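Local atomic coordinates of glycerol-3-phosphate dehydrogenase [NAD(+)] (Dunaliella salina, PDB entry 6IUY), a protein that probably interconverts dihydroxyacetone phosphate and sn-glycerol 3-phosphate using NAD, and joins this dehydrogenase to a phosphatase domain so that glycerol can be made directly. Residues A[383-387]-A[388-392]; A[535-538]-A[539-543]; A[320-323]-A[324-327]; A[115-118]-A[119-123]. One frame throughout, in Å; residues are numbered along the deposited sequence.

Contact 1 of 4, residues A[383-387]-A[388-392]; sequences RVRAE and GPQLI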
loop_
_atom_site.group_PDB
_atom_site.type_symbol
_atom_site.label_atom_id
_atom_site.label_comp_id
_atom_site.label_asym_id
_atom_site.label_seq_id
_atom_site.Cartn_x
_atom_site.Cartn_y
_atom_site.Cartn_z
ATOM N N ARG A 383 1.146 -24.934 2.166
ATOM C CA ARG A 383 1.330 -26.259 1.601
ATOM C C ARG A 383 0.920 -26.212 0.147
ATOM O O ARG A 383 -0.056 -25.544 -0.210
ATOM C CB ARG A 383 0.513 -27.329 2.362
ATOM C CG ARG A 383 0.829 -28.767 1.884
ATOM C CD ARG A 383 0.053 -29.834 2.661
ATOM N NE ARG A 383 -1.309 -29.988 2.157
ATOM C CZ ARG A 383 -1.763 -31.064 1.522
ATOM N NH1 ARG A 383 -3.020 -31.101 1.101
ATOM N NH2 ARG A 383 -0.967 -32.109 1.321
ATOM N N VAL A 384 1.648 -26.917 -0.702
ATOM C CA VAL A 384 1.231 -27.034 -2.084
ATOM C C VAL A 384 0.240 -28.184 -2.241
ATOM O O VAL A 384 0.544 -29.324 -1.916
ATOM C CB VAL A 384 2.417 -27.263 -3.019
ATOM C CG1 VAL A 384 1.950 -27.232 -4.469
ATOM C CG2 VAL A 384 3.474 -26.203 -2.774
ATOM N N ARG A 385 -0.942 -27.878 -2.755
ATOM C CA ARG A 385 -1.998 -28.865 -2.914
ATOM C C ARG A 385 -2.686 -28.667 -4.251
ATOM O O ARG A 385 -2.971 -27.527 -4.635
ATOM C CB ARG A 385 -3.008 -28.749 -1.774
ATOM C CG ARG A 385 -4.293 -29.492 -2.010
ATOM C CD ARG A 385 -5.363 -29.002 -1.068
ATOM N NE ARG A 385 -6.687 -29.244 -1.624
ATOM C CZ ARG A 385 -7.429 -30.306 -1.341
ATOM N NH1 ARG A 385 -6.972 -31.220 -0.493
ATOM N NH2 ARG A 385 -8.629 -30.447 -1.897
ATOM N N ALA A 386 -2.944 -29.762 -4.964
ATOM C CA ALA A 386 -3.604 -29.685 -6.271
ATOM C C ALA A 386 -2.994 -28.595 -7.135
ATOM O O ALA A 386 -3.714 -27.749 -7.665
ATOM C CB ALA A 386 -5.096 -29.430 -6.102
ATOM N N GLU A 387 -1.667 -28.593 -7.232
ATOM C CA GLU A 387 -0.937 -27.553 -7.966
ATOM C C GLU A 387 -1.310 -26.121 -7.549
ATOM O O GLU A 387 -1.143 -25.181 -8.324
ATOM C CB GLU A 387 -1.154 -27.725 -9.470
ATOM C CG GLU A 387 -0.382 -28.898 -10.061
ATOM C CD GLU A 387 -0.689 -29.123 -11.539
ATOM O OE1 GLU A 387 -1.725 -28.609 -12.025
ATOM O OE2 GLU A 387 0.106 -29.815 -12.217
ATOM N N GLY A 388 -1.797 -25.958 -6.321
ATOM C CA GLY A 388 -2.177 -24.645 -5.825
ATOM C C GLY A 388 -1.692 -24.347 -4.412
ATOM O O GLY A 388 -1.228 -25.233 -3.689
ATOM N N PRO A 389 -1.784 -23.080 -4.005
ATOM C CA PRO A 389 -1.418 -22.717 -2.631
ATOM C C PRO A 389 -2.492 -23.060 -1.608
ATOM O O PRO A 389 -3.653 -22.692 -1.805
ATOM C CB PRO A 389 -1.245 -21.202 -2.709
ATOM C CG PRO A 389 -2.179 -20.800 -3.792
ATOM C CD PRO A 389 -2.122 -21.903 -4.820
ATOM N N GLN A 390 -2.115 -23.728 -0.523
ATOM C CA GLN A 390 -3.005 -23.864 0.622
ATOM C C GLN A 390 -2.356 -23.162 1.805
ATOM O O GLN A 390 -1.334 -23.628 2.313
ATOM C CB GLN A 390 -3.280 -25.343 0.935
ATOM C CG GLN A 390 -4.027 -25.581 2.238
ATOM C CD GLN A 390 -4.276 -27.063 2.531
ATOM O OE1 GLN A 390 -3.345 -27.832 2.781
ATOM N NE2 GLN A 390 -5.542 -27.464 2.505
ATOM N N LEU A 391 -2.913 -22.031 2.234
ATOM C CA LEU A 391 -2.339 -21.315 3.372
ATOM C C LEU A 391 -2.820 -21.968 4.667
ATOM O O LEU A 391 -3.745 -22.778 4.658
ATOM C CB LEU A 391 -2.712 -19.831 3.342
ATOM C CG LEU A 391 -2.341 -19.159 2.019
ATOM C CD1 LEU A 391 -2.697 -17.674 2.000
ATOM C CD2 LEU A 391 -0.867 -19.387 1.748
ATOM N N ILE A 392 -2.209 -21.621 5.789
ATOM C CA ILE A 392 -2.550 -22.330 7.005
ATOM C C ILE A 392 -4.039 -22.205 7.337
ATOM O O ILE A 392 -4.666 -23.183 7.766
ATOM C CB ILE A 392 -1.727 -21.854 8.189
ATOM C CG1 ILE A 392 -0.246 -21.914 7.828
ATOM C CG2 ILE A 392 -2.026 -22.748 9.426
ATOM C CD1 ILE A 392 0.124 -23.186 7.067
#
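Arg383 and Gln390 face each other across two antiparallel strands, and their side chains run side by side in the same direction. Both leave the backbone with CG anti to N (chi1 -173° and 171°), which carries them out over one face of the ribbon. A bend about CG-CD (chi3) in the arginine then swings NE toward the amide oxygen: NE of Arg383 lies 3.0 Å from OE1 of Gln390, in an almost straight bond. The oxygen sits at the guanidinium edge, in its plane, although the amide itself is turned 37° from that plane. Beneath them the pair is closed by two backbone bonds, Arg383 N to Gln390 O and Gln390 N to Arg383 O, both 2.8 Å. On the same face the extended side chain of Arg385 crosses that of Gln390, its CD 3.9 Å from NE2. Val384 and Pro389, a non-hydrogen-bonded pair, turn to the other face, where both meet helix 564-577, while Arg383 and Gln390 pack on Met395 of helix 392-400. At the tip, Arg385 N donates to Gly388 O at 2.8 Å, and Gly388 N returns a bond to Arg385 O at 2.6 Å. Ala386 and Glu387 fill the corners between them. This is a beta hairpin with a two-residue loop, a type I' turn from Arg385 to Gly388, placed between helices of the dehydrogenase portion.

Contact 2 of 4, residues A[535-538]-A[539-543]; sequences AWAQ and KRIAG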
loop_
_atom_site.group_PDB
_atom_site.type_symbol
_atom_site.label_atom_id
_atom_site.label_comp_id
_atom_site.label_asym_id
_atom_site.label_seq_id
_atom_site.Cartn_x
_atom_site.Cartn_y
_atom_site.Cartn_z
ATOM N N ALA A 535 24.297 -14.307 5.311
ATOM C CA ALA A 535 25.428 -15.206 5.570
ATOM C C ALA A 535 25.625 -16.218 4.445
ATOM O O ALA A 535 26.749 -16.484 4.028
ATOM C CB ALA A 535 25.243 -15.913 6.895
ATOM N N TRP A 536 24.541 -16.775 3.925
ATOM C CA TRP A 536 24.658 -17.715 2.811
ATOM C C TRP A 536 25.346 -17.085 1.605
ATOM O O TRP A 536 26.223 -17.690 0.986
ATOM C CB TRP A 536 23.286 -18.204 2.398
ATOM C CG TRP A 536 23.229 -19.209 1.274
ATOM C CD1 TRP A 536 23.258 -20.566 1.389
ATOM C CD2 TRP A 536 23.056 -18.933 -0.123
ATOM N NE1 TRP A 536 23.133 -21.154 0.153
ATOM C CE2 TRP A 536 23.010 -20.173 -0.792
ATOM C CE3 TRP A 536 22.938 -17.760 -0.873
ATOM C CZ2 TRP A 536 22.858 -20.272 -2.170
ATOM C CZ3 TRP A 536 22.791 -17.860 -2.236
ATOM C CH2 TRP A 536 22.752 -19.106 -2.872
ATOM N N ALA A 537 24.921 -15.876 1.264
ATOM C CA ALA A 537 25.405 -15.211 0.060
ATOM C C ALA A 537 26.854 -14.783 0.252
ATOM O O ALA A 537 27.647 -14.878 -0.669
ATOM C CB ALA A 537 24.504 -14.011 -0.302
ATOM N N GLN A 538 27.218 -14.331 1.448
ATOM C CA GLN A 538 28.627 -14.042 1.727
ATOM C C GLN A 538 29.525 -15.259 1.507
ATOM O O GLN A 538 30.636 -15.147 0.979
ATOM C CB GLN A 538 28.811 -13.545 3.154
ATOM C CG GLN A 538 28.388 -12.131 3.338
ATOM C CD GLN A 538 28.206 -11.770 4.784
ATOM O OE1 GLN A 538 28.141 -12.640 5.652
ATOM N NE2 GLN A 538 28.117 -10.479 5.058
ATOM N N LYS A 539 29.048 -16.425 1.920
ATOM C CA LYS A 539 29.854 -17.630 1.822
ATOM C C LYS A 539 29.910 -18.153 0.389
ATOM O O LYS A 539 30.970 -18.567 -0.082
ATOM C CB LYS A 539 29.313 -18.703 2.772
ATOM C CG LYS A 539 29.540 -18.358 4.233
ATOM C CD LYS A 539 28.749 -19.268 5.153
ATOM C CE LYS A 539 28.883 -18.836 6.602
ATOM N NZ LYS A 539 30.307 -18.857 7.031
ATOM N N ARG A 540 28.772 -18.148 -0.302
ATOM C CA ARG A 540 28.728 -18.579 -1.700
ATOM C C ARG A 540 29.690 -17.774 -2.552
ATOM O O ARG A 540 30.435 -18.334 -3.350
ATOM C CB ARG A 540 27.320 -18.449 -2.280
ATOM C CG ARG A 540 26.486 -19.684 -2.136
ATOM C CD ARG A 540 27.097 -20.889 -2.825
ATOM N NE ARG A 540 26.573 -22.097 -2.202
ATOM C CZ ARG A 540 25.498 -22.753 -2.620
ATOM N NH1 ARG A 540 24.839 -22.334 -3.698
ATOM N NH2 ARG A 540 25.096 -23.842 -1.973
ATOM N N ILE A 541 29.652 -16.455 -2.379
ATOM C CA ILE A 541 30.540 -15.540 -3.097
ATOM C C ILE A 541 32.022 -15.798 -2.818
ATOM O O ILE A 541 32.866 -15.608 -3.690
ATOM C CB ILE A 541 30.240 -14.068 -2.731
ATOM C CG1 ILE A 541 29.230 -13.462 -3.705
ATOM C CG2 ILE A 541 31.521 -13.239 -2.710
ATOM C CD1 ILE A 541 27.784 -13.737 -3.354
ATOM N N ALA A 542 32.326 -16.214 -1.591
ATOM C CA ALA A 542 33.697 -16.390 -1.139
ATOM C C ALA A 542 34.281 -17.722 -1.605
ATOM O O ALA A 542 35.447 -18.014 -1.359
ATOM C CB ALA A 542 33.769 -16.283 0.376
ATOM N N GLY A 543 33.472 -18.520 -2.287
ATOM C CA GLY A 543 33.917 -19.807 -2.768
ATOM C C GLY A 543 33.184 -21.002 -2.195
ATOM O O GLY A 543 33.149 -22.064 -2.810
#
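Trp536 and Arg540 stand one turn apart in the last turns of helix 528-541, which ends in a Schellman motif at Gly543. Successive carbonyls are taken up in the alpha-helical pattern: Ala535 O by Lys539 N, Trp536 O by Arg540 N at 2.9 Å, and Ala537 O by Ile541 N. The pattern then fades, for Ala542 N reaches Gln538 O only weakly at 3.3 Å, whereas Gly543 N turns back to Arg540 O at 3.2 Å. The positive phi of Gly543 (117°) would push a side chain against the preceding carbonyl oxygen. Arg540 has its polar end satisfied beyond the helix: NH2 donates to Val547 O, and NE makes a weak bond to Asp544 O. CG of Arg540 lies over the face of the six-membered ring of Trp536, 3.7 Å from its centroid, in a CH-pi contact; a bend about CB-CG (chi2 -60°) then leads the chain on toward CZ2. An alanine at Trp536 would remove this surface and the stack with Phe549, and would probably set the arginine chain free to shift, weakening its hold on the Val547 carbonyl. Trp536 CZ2 lies over one face of the guanidinium, near its rim, 3.2 Å from Arg540 NH1.

Contact 3 of 4, residues A[320-323]-A[324-327]; sequences IYLP and GIDL. With NAD (nicotinamide-adenine-dinucleotide), chain C.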
loop_
_atom_site.group_PDB
_atom_site.type_symbol
_atom_site.label_atom_id
_atom_site.label_comp_id
_atom_site.label_asym_id
_atom_site.label_seq_id
_atom_site.Cartn_x
_atom_site.Cartn_y
_atom_site.Cartn_z
ATOM N N ILE A 320 14.683 -21.607 25.964
ATOM C CA ILE A 320 15.338 -21.991 24.720
ATOM C C ILE A 320 14.963 -21.077 23.557
ATOM O O ILE A 320 15.812 -20.725 22.735
ATOM C CB ILE A 320 14.983 -23.416 24.313
ATOM C CG1 ILE A 320 15.371 -24.405 25.418
ATOM C CG2 ILE A 320 15.675 -23.779 23.036
ATOM C CD1 ILE A 320 14.912 -25.824 25.106
ATOM N N TYR A 321 13.687 -20.722 23.482
ATOM C CA TYR A 321 13.158 -20.025 22.323
ATOM C C TYR A 321 12.774 -18.594 22.640
ATOM O O TYR A 321 12.589 -17.812 21.731
ATOM C CB TYR A 321 11.961 -20.784 21.749
ATOM C CG TYR A 321 12.374 -22.130 21.222
ATOM C CD1 TYR A 321 12.966 -22.248 19.986
ATOM C CD2 TYR A 321 12.223 -23.278 21.997
ATOM C CE1 TYR A 321 13.379 -23.490 19.502
ATOM C CE2 TYR A 321 12.623 -24.519 21.526
ATOM C CZ TYR A 321 13.206 -24.624 20.284
ATOM O OH TYR A 321 13.597 -25.862 19.808
ATOM N N LEU A 322 12.660 -18.255 23.923
ATOM C CA LEU A 322 12.413 -16.866 24.316
ATOM C C LEU A 322 13.020 -16.573 25.671
ATOM O O LEU A 322 12.316 -16.193 26.591
ATOM C CB LEU A 322 10.911 -16.553 24.323
ATOM C CG LEU A 322 10.567 -15.057 24.192
ATOM C CD1 LEU A 322 10.864 -14.520 22.805
ATOM C CD2 LEU A 322 9.129 -14.777 24.531
ATOM N N PRO A 323 14.354 -16.720 25.784
ATOM C CA PRO A 323 15.069 -16.567 27.060
ATOM C C PRO A 323 14.956 -15.183 27.673
ATOM O O PRO A 323 14.990 -14.184 26.961
ATOM C CB PRO A 323 16.534 -16.862 26.693
ATOM C CG PRO A 323 16.611 -16.785 25.189
ATOM C CD PRO A 323 15.249 -17.051 24.652
ATOM N N GLY A 324 14.842 -15.139 28.997
ATOM C CA GLY A 324 14.787 -13.893 29.720
ATOM C C GLY A 324 13.425 -13.241 29.737
ATOM O O GLY A 324 13.254 -12.204 30.356
ATOM N N ILE A 325 12.459 -13.829 29.041
ATOM C CA ILE A 325 11.120 -13.257 28.992
ATOM C C ILE A 325 10.138 -14.036 29.881
ATOM O O ILE A 325 10.002 -15.268 29.786
ATOM C CB ILE A 325 10.555 -13.219 27.544
ATOM C CG1 ILE A 325 11.518 -12.509 26.588
ATOM C CG2 ILE A 325 9.188 -12.511 27.526
ATOM C CD1 ILE A 325 11.733 -11.039 26.937
ATOM N N ASP A 326 9.468 -13.294 30.746
ATOM C CA ASP A 326 8.476 -13.852 31.642
ATOM C C ASP A 326 7.143 -13.998 30.921
ATOM O O ASP A 326 6.479 -13.005 30.656
ATOM C CB ASP A 326 8.320 -12.956 32.878
ATOM C CG ASP A 326 7.404 -13.569 33.945
ATOM O OD1 ASP A 326 7.920 -14.117 34.954
ATOM O OD2 ASP A 326 6.170 -13.496 33.787
ATOM N N LEU A 327 6.771 -15.227 30.567
ATOM C CA LEU A 327 5.400 -15.494 30.143
ATOM C C LEU A 327 4.695 -15.386 31.468
ATOM O O LEU A 327 5.292 -15.757 32.487
ATOM C CB LEU A 327 5.243 -16.874 29.494
ATOM C CG LEU A 327 6.439 -17.319 28.657
ATOM C CD1 LEU A 327 6.165 -18.648 28.021
ATOM C CD2 LEU A 327 6.750 -16.293 27.576
HETATM P PA NAD C . 10.399 -20.936 15.909
HETATM O O1A NAD C . 10.909 -20.294 17.133
HETATM O O2A NAD C . 10.981 -20.377 14.618
HETATM O O5B NAD C . 10.731 -22.530 15.915
HETATM C C5B NAD C . 10.941 -23.221 17.156
HETATM C C4B NAD C . 9.812 -24.259 17.374
HETATM O O4B NAD C . 9.911 -25.212 16.488
HETATM C C3B NAD C . 10.019 -24.960 18.720
HETATM O O3B NAD C . 9.162 -24.526 19.673
HETATM C C2B NAD C . 9.765 -26.449 18.417
HETATM O O2B NAD C . 8.866 -27.002 19.476
HETATM C C1B NAD C . 9.219 -26.440 17.250
HETATM N N9A NAD C . 9.485 -27.652 16.599
HETATM C C8A NAD C . 10.680 -28.194 16.270
HETATM N N7A NAD C . 10.433 -29.374 15.658
HETATM C C5A NAD C . 9.089 -29.577 15.626
HETATM C C6A NAD C . 8.306 -30.609 15.143
HETATM N N6A NAD C . 8.764 -31.803 14.520
HETATM N N1A NAD C . 6.971 -30.536 15.229
HETATM C C2A NAD C . 6.395 -29.444 15.809
HETATM N N3A NAD C . 7.157 -28.437 16.294
HETATM C C4A NAD C . 8.503 -28.509 16.199
HETATM O O3 NAD C . 8.804 -20.757 15.897
HETATM P PN NAD C . 7.980 -19.382 15.928
HETATM O O1N NAD C . 8.901 -18.198 16.161
HETATM O O2N NAD C . 6.922 -19.414 17.008
HETATM O O5D NAD C . 7.349 -19.195 14.493
HETATM C C5D NAD C . 6.301 -20.030 14.037
HETATM C C4D NAD C . 5.514 -19.238 12.984
HETATM O O4D NAD C . 5.400 -17.974 13.349
HETATM C C3D NAD C . 6.302 -19.234 11.690
HETATM O O3D NAD C . 5.473 -19.536 10.676
HETATM C C2D NAD C . 6.833 -17.780 11.545
HETATM O O2D NAD C . 7.030 -17.520 10.095
HETATM C C1D NAD C . 5.904 -17.059 12.108
HETATM N N1N NAD C . 6.341 -15.785 12.642
HETATM C C2N NAD C . 7.513 -15.642 13.354
HETATM C C3N NAD C . 7.887 -14.395 13.851
HETATM C C7N NAD C . 9.221 -14.273 14.620
HETATM O O7N NAD C . 9.716 -13.182 14.821
HETATM N N7N NAD C . 9.849 -15.477 15.103
HETATM C C4N NAD C . 7.096 -13.284 13.649
HETATM C C5N NAD C . 5.903 -13.425 12.961
HETATM C C6N NAD C . 5.536 -14.680 12.474
HETATM O O HOH W 1 10.130 -16.771 27.739
#
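The NAD pocket of the dehydrogenase is bordered here by a loop that places Tyr321 on the adenosine ribose and then reverses in a type II beta turn, Leu322 to Ile325. Leu322 and Ile325 meet at the ends of that turn, their side chains crossing obliquely: CG of the leucine is 3.6 Å from CG1 of the isoleucine, while CD2 lies alongside CB and CG2. In Leu322, chi1 (-158°) sends CG toward Ile325 and chi2 (70°) sets CD2, which lies 4.2 Å from Leu327 CD2. The turn's own bond, Ile325 N to Leu322 O, is weak at 3.4 Å. A water is placed to bridge Leu322 O and Ile325 O by donating to both, though at 2.5 Å each contact is unusually short and its exact position is doubtful. Gly324 takes the positive-phi corner, where a side chain would run into Pro323 O, and its N-H is bound by the Glu317 carboxylate. Tyr321 faces the cofactor instead. Its ring is sandwiched between Ile320 CG2 over one face and the ribose over the other, with CE1 3.4 Å from NAD C5B and CZ 3.6 Å from NAD C3B. Its hydroxyl is hydrogen-bonded to Glu301 OE2, which helps fix the ring's position beside the sugar. The loop connects helix 307-315 to strand 331-334, an outermost strand of the mixed sheet; Leu322 and Leu327 pack on Cys269 of helix 266-282, and Ile325 rests on Arg273 of the same helix.

Contact 4 of 4, residues A[115-118]-A[119-123]; sequences ENLI and AALKA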
loop_
_atom_site.group_PDB
_atom_site.type_symbol
_atom_site.label_atom_id
_atom_site.label_comp_id
_atom_site.label_asym_id
_atom_site.label_seq_id
_atom_site.Cartn_x
_atom_site.Cartn_y
_atom_site.Cartn_z
ATOM N N GLU A 115 -26.373 -4.750 36.621
ATOM C CA GLU A 115 -25.227 -3.947 36.201
ATOM C C GLU A 115 -24.051 -4.837 35.815
ATOM O O GLU A 115 -23.440 -4.640 34.771
ATOM C CB GLU A 115 -24.795 -2.981 37.301
ATOM C CG GLU A 115 -25.925 -2.177 37.908
ATOM C CD GLU A 115 -25.450 -1.304 39.052
ATOM O OE1 GLU A 115 -24.571 -0.442 38.819
ATOM O OE2 GLU A 115 -25.942 -1.496 40.186
ATOM N N ASN A 116 -23.744 -5.824 36.652
ATOM C CA ASN A 116 -22.684 -6.777 36.328
ATOM C C ASN A 116 -22.970 -7.555 35.045
ATOM O O ASN A 116 -22.057 -7.854 34.283
ATOM C CB ASN A 116 -22.450 -7.774 37.480
ATOM C CG ASN A 116 -21.781 -7.140 38.675
ATOM O OD1 ASN A 116 -21.256 -6.029 38.591
ATOM N ND2 ASN A 116 -21.791 -7.846 39.806
ATOM N N LEU A 117 -24.232 -7.908 34.817
ATOM C CA LEU A 117 -24.587 -8.654 33.616
ATOM C C LEU A 117 -24.445 -7.800 32.356
ATOM O O LEU A 117 -23.894 -8.247 31.346
ATOM C CB LEU A 117 -26.011 -9.182 33.715
ATOM C CG LEU A 117 -26.564 -9.724 32.401
ATOM C CD1 LEU A 117 -25.648 -10.790 31.839
ATOM C CD2 LEU A 117 -27.952 -10.294 32.639
ATOM N N ILE A 118 -24.943 -6.571 32.412
ATOM C CA ILE A 118 -24.907 -5.710 31.245
ATOM C C ILE A 118 -23.449 -5.338 30.918
ATOM O O ILE A 118 -23.056 -5.340 29.751
ATOM C CB ILE A 118 -25.799 -4.454 31.453
ATOM C CG1 ILE A 118 -27.278 -4.862 31.340
ATOM C CG2 ILE A 118 -25.480 -3.379 30.420
ATOM C CD1 ILE A 118 -28.286 -3.796 31.769
ATOM N N ALA A 119 -22.642 -5.064 31.946
ATOM C CA ALA A 119 -21.211 -4.788 31.758
ATOM C C ALA A 119 -20.495 -5.946 31.074
ATOM O O ALA A 119 -19.676 -5.740 30.177
ATOM C CB ALA A 119 -20.549 -4.487 33.083
ATOM N N ALA A 120 -20.808 -7.163 31.508
ATOM C CA ALA A 120 -20.233 -8.357 30.925
ATOM C C ALA A 120 -20.575 -8.470 29.438
ATOM O O ALA A 120 -19.705 -8.765 28.606
ATOM C CB ALA A 120 -20.715 -9.593 31.675
ATOM N N LEU A 121 -21.846 -8.254 29.106
ATOM C CA LEU A 121 -22.284 -8.344 27.717
ATOM C C LEU A 121 -21.513 -7.325 26.865
ATOM O O LEU A 121 -20.972 -7.670 25.816
ATOM C CB LEU A 121 -23.801 -8.129 27.602
ATOM C CG LEU A 121 -24.691 -9.217 28.224
ATOM C CD1 LEU A 121 -26.108 -8.705 28.433
ATOM C CD2 LEU A 121 -24.708 -10.491 27.372
ATOM N N LYS A 122 -21.429 -6.086 27.321
ATOM C CA LYS A 122 -20.764 -5.070 26.514
ATOM C C LYS A 122 -19.255 -5.386 26.360
ATOM O O LYS A 122 -18.669 -5.164 25.300
ATOM C CB LYS A 122 -21.003 -3.681 27.123
ATOM C CG LYS A 122 -22.512 -3.355 27.252
ATOM C CD LYS A 122 -22.821 -1.888 27.525
ATOM C CE LYS A 122 -22.780 -1.072 26.248
ATOM N NZ LYS A 122 -23.253 0.317 26.488
ATOM N N ALA A 123 -18.652 -5.947 27.406
ATOM C CA ALA A 123 -17.228 -6.261 27.415
ATOM C C ALA A 123 -16.852 -7.289 26.362
ATOM O O ALA A 123 -15.707 -7.311 25.910
ATOM C CB ALA A 123 -16.799 -6.753 28.797
#
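Ala119 begins the second half of helix 114-123 by donating its N-H to Glu115 O at 3.0 Å, and its methyl lies close beside the same carbonyl. The carboxylate of that glutamate turns elsewhere, its OE1 hydrogen-bonded to His145 NE2. Ala120 N follows with a bond to Asn116 O at 3.1 Å, while CB of Ala120 sits 3.4 Å from the same oxygen. Leu121 N pairs with Leu117 O, and here side chains one turn apart also meet. Leu117 has CG anti to its amide nitrogen (chi1 168°), whereas Leu121 has CG anti to its carbonyl carbon (chi1 -67°); the two side chains cross at a slant, CD1 of Leu117 4.0 Å from CD1 of Leu121. CG of Leu121 also lies 3.4 Å from Leu117 O. Both leucines reach Phe40 of strand 37-40, and Leu121 touches Val38 as well, so this is the buried side of a helix packed on the parallel sheet of the haloacid dehalogenase-like, Rossmann-type domain, whose Asp41 binds magnesium just past that strand. An alanine at Leu121 would remove the branch that meets Leu117, and would probably open a gap against Val38 and Phe40. Lys122 N bonds to Ile118 O at 3.0 Å, and its CG comes 3.2 Å from the same oxygen. CD of Lys122 lies 4.2 Å from CG2 of Ile118, and both residues touch Val128 of strand 127-131. Ala123 closes the helix by returning its N-H to Ala119 O.

In the fold
From the N terminus the chain first meets contact 4, within helix 114-123 on the parallel sheet of the phosphatase-like domain. It then enters the dehydrogenase, where contact 3 turns the loop before strand 331-334 beside the NAD site. Contact 1 follows as the hairpin 382-391, leading into helix 392-400, and contact 2 ends helix 528-541 in the C-terminal part. All four are local and in series, none nesting or crossing; contacts 1 and 3 close beta turns, whereas contacts 2 and 4 each join successive turns of one helix. The centres of contacts 2 and 4 lie about 61 Å apart, and those of contacts 1, 2 and 3 about 32 to 33 Å from one another.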